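Local coordinates for protein beta-d-glucoside glucohydrolase (Hypocrea jecorina, PDB 3ZZ1) that probably hydrolyses terminal, non-reducing beta-D-glucosyl residues, releasing beta-D-glucose during cellulose degradation, at residues 212-217 and 243-248. Residues are numbered along the deposited sequence; the frame is centred on the assembly and turned at random.
Sequences ACEDQY and TVQSAN
Glu214 and Ser246 mark the tight part of this contact, where their CA atoms come within 4.3 Å. The CB of Ser246 packs 3.5 Å from the carbonyl O of Cys213. The same CB of Ser246 lies 4.0 Å from CG of Glu214. The first torsion of Glu214 (chi1 -62°) sets this CG against the serine, beside its own backbone N and anti to the carbonyl carbon. The polar ends here are bound by residues of the preceding chain: Glu214 OE2 to Thr242 OG1, and Ser246 OG to Thr242 O and Gln240 NE2. Cys213 is tied back to strand 199-202 through its disulfide with Cys202. The N-terminal domain of family 3 glycoside hydrolases is of the TIM-barrel type. Here the contact joins the loop that leads into helix 216-226, with Asp215 as its N-cap, to the short helix that follows strand 232-235. Gln245 reaches over from the exposed side, its chain extended beyond CG and crossing the Glu214 side chain at about a right angle. Its NE2 donates to Glu214 O at 3.1 Å, nearly straight at 162°. The acceptor lies in the amide plane, while the donor is tilted 28° from the carbonyl plane. Ser249 OG also bonds to this oxygen. Further out the fit is loose: in one of its two modelled conformers, exposed Gln216 leaves NE2 4.1 Å from the backbone O of Asn248, and this approach is doubtful.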
loop_
_atom_site.group_PDB
_atom_site.type_symbol
_atom_site.label_atom_id
_atom_site.label_comp_id
_atom_site.label_asym_id
_atom_site.label_seq_id
_atom_site.Cartn_x
_atom_site.Cartn_y
_atom_site.Cartn_z
ATOM N N ALA A 212 -0.016 -3.565 -20.730
ATOM C CA ALA A 212 -0.816 -2.559 -20.021
ATOM C C ALA A 212 -0.646 -1.142 -20.563
ATOM O O ALA A 212 -1.595 -0.363 -20.574
ATOM C CB ALA A 212 -0.516 -2.595 -18.532
ATOM N N CYS A 213 0.559 -0.817 -21.024
ATOM C CA CYS A 213 0.848 0.524 -21.538
ATOM C C CYS A 213 0.414 0.712 -23.005
ATOM O O CYS A 213 0.759 1.708 -23.640
ATOM C CB CYS A 213 2.329 0.873 -21.319
ATOM S SG CYS A 213 2.755 1.098 -19.555
ATOM N N GLU A 214 -0.360 -0.248 -23.512
ATOM C CA GLU A 214 -0.843 -0.263 -24.902
ATOM C C GLU A 214 -2.297 -0.700 -24.987
ATOM O O GLU A 214 -2.818 -0.930 -26.074
ATOM C CB GLU A 214 -0.015 -1.239 -25.737
ATOM C CG GLU A 214 1.422 -0.864 -25.818
ATOM C CD GLU A 214 2.197 -1.676 -26.809
ATOM O OE1 GLU A 214 1.870 -2.864 -27.042
ATOM O OE2 GLU A 214 3.161 -1.105 -27.346
ATOM N N ASP A 215 -2.938 -0.827 -23.833
ATOM C CA ASP A 215 -4.267 -1.409 -23.742
ATOM C C ASP A 215 -5.327 -0.315 -23.801
ATOM O O ASP A 215 -5.571 0.373 -22.809
ATOM C CB ASP A 215 -4.367 -2.213 -22.445
ATOM C CG ASP A 215 -5.613 -3.078 -22.366
ATOM O OD1 ASP A 215 -6.566 -2.891 -23.147
ATOM O OD2 ASP A 215 -5.637 -3.959 -21.485
ATOM N N GLN A 216 -5.955 -0.174 -24.968
ATOM C CA GLN A 216 -6.972 0.852 -25.181
ATOM C C GLN A 216 -8.142 0.720 -24.204
ATOM O O GLN A 216 -8.611 1.722 -23.653
ATOM C CB GLN A 216 -7.463 0.840 -26.633
ATOM C CG GLN A 216 -8.290 2.059 -27.022
ATOM C CD GLN A 216 -8.694 2.050 -28.481
ATOM O OE1 GLN A 216 -9.883 2.034 -28.809
ATOM N NE2 GLN A 216 -7.706 2.052 -29.369
ATOM N N TYR A 217 -8.609 -0.507 -23.977
ATOM C CA TYR A 217 -9.729 -0.718 -23.048
ATOM C C TYR A 217 -9.442 -0.193 -21.628
ATOM O O TYR A 217 -10.185 0.649 -21.117
ATOM C CB TYR A 217 -10.206 -2.180 -23.020
ATOM C CG TYR A 217 -11.360 -2.394 -22.056
ATOM C CD1 TYR A 217 -12.631 -1.885 -22.335
ATOM C CD2 TYR A 217 -11.175 -3.078 -20.855
ATOM C CE1 TYR A 217 -13.688 -2.055 -21.447
ATOM C CE2 TYR A 217 -12.229 -3.264 -19.966
ATOM C CZ TYR A 217 -13.485 -2.747 -20.267
ATOM O OH TYR A 217 -14.534 -2.917 -19.383
ATOM N N THR A 243 5.593 2.655 -30.599
ATOM C CA THR A 243 5.462 4.094 -30.780
ATOM C C THR A 243 3.992 4.487 -30.944
ATOM O O THR A 243 3.460 5.275 -30.161
ATOM C CB THR A 243 6.279 4.576 -31.996
ATOM O OG1 THR A 243 7.669 4.323 -31.758
ATOM C CG2 THR A 243 6.065 6.078 -32.252
ATOM N N VAL A 244 3.349 3.902 -31.953
ATOM C CA VAL A 244 2.023 4.318 -32.412
ATOM C C VAL A 244 0.848 3.788 -31.580
ATOM O O VAL A 244 -0.005 4.571 -31.159
ATOM C CB VAL A 244 1.832 3.979 -33.915
ATOM C CG1 VAL A 244 0.407 4.249 -34.366
ATOM C CG2 VAL A 244 2.816 4.786 -34.762
ATOM N N GLN A 245 0.795 2.476 -31.353
ATOM C CA GLN A 245 -0.319 1.871 -30.603
ATOM C C GLN A 245 -0.430 2.410 -29.169
ATOM O O GLN A 245 -1.538 2.699 -28.694
ATOM C CB GLN A 245 -0.241 0.335 -30.592
ATOM C CG GLN A 245 -1.502 -0.319 -29.997
ATOM C CD GLN A 245 -1.399 -1.820 -29.821
ATOM O OE1 GLN A 245 -1.018 -2.546 -30.742
ATOM N NE2 GLN A 245 -1.761 -2.298 -28.635
ATOM N N SER A 246 0.710 2.541 -28.485
ATOM C CA SER A 246 0.725 3.065 -27.116
ATOM C C SER A 246 0.103 4.466 -27.092
ATOM O O SER A 246 -0.844 4.724 -26.334
ATOM C CB SER A 246 2.143 3.055 -26.528
ATOM O OG SER A 246 2.997 3.991 -27.178
ATOM N N ALA A 247 0.609 5.346 -27.957
ATOM C CA ALA A 247 0.059 6.694 -28.123
ATOM C C ALA A 247 -1.464 6.688 -28.346
ATOM O O ALA A 247 -2.206 7.356 -27.619
ATOM C CB ALA A 247 0.772 7.419 -29.271
ATOM N N ASN A 248 -1.925 5.912 -29.326
ATOM C CA ASN A 248 -3.351 5.884 -29.680
ATOM C C ASN A 248 -4.257 5.171 -28.669
ATOM O O ASN A 248 -5.468 5.384 -28.657
ATOM C CB ASN A 248 -3.553 5.318 -31.093
ATOM C CG ASN A 248 -2.915 6.186 -32.170
ATOM O OD1 ASN A 248 -2.469 5.681 -33.206
ATOM N ND2 ASN A 248 -2.861 7.491 -31.929
#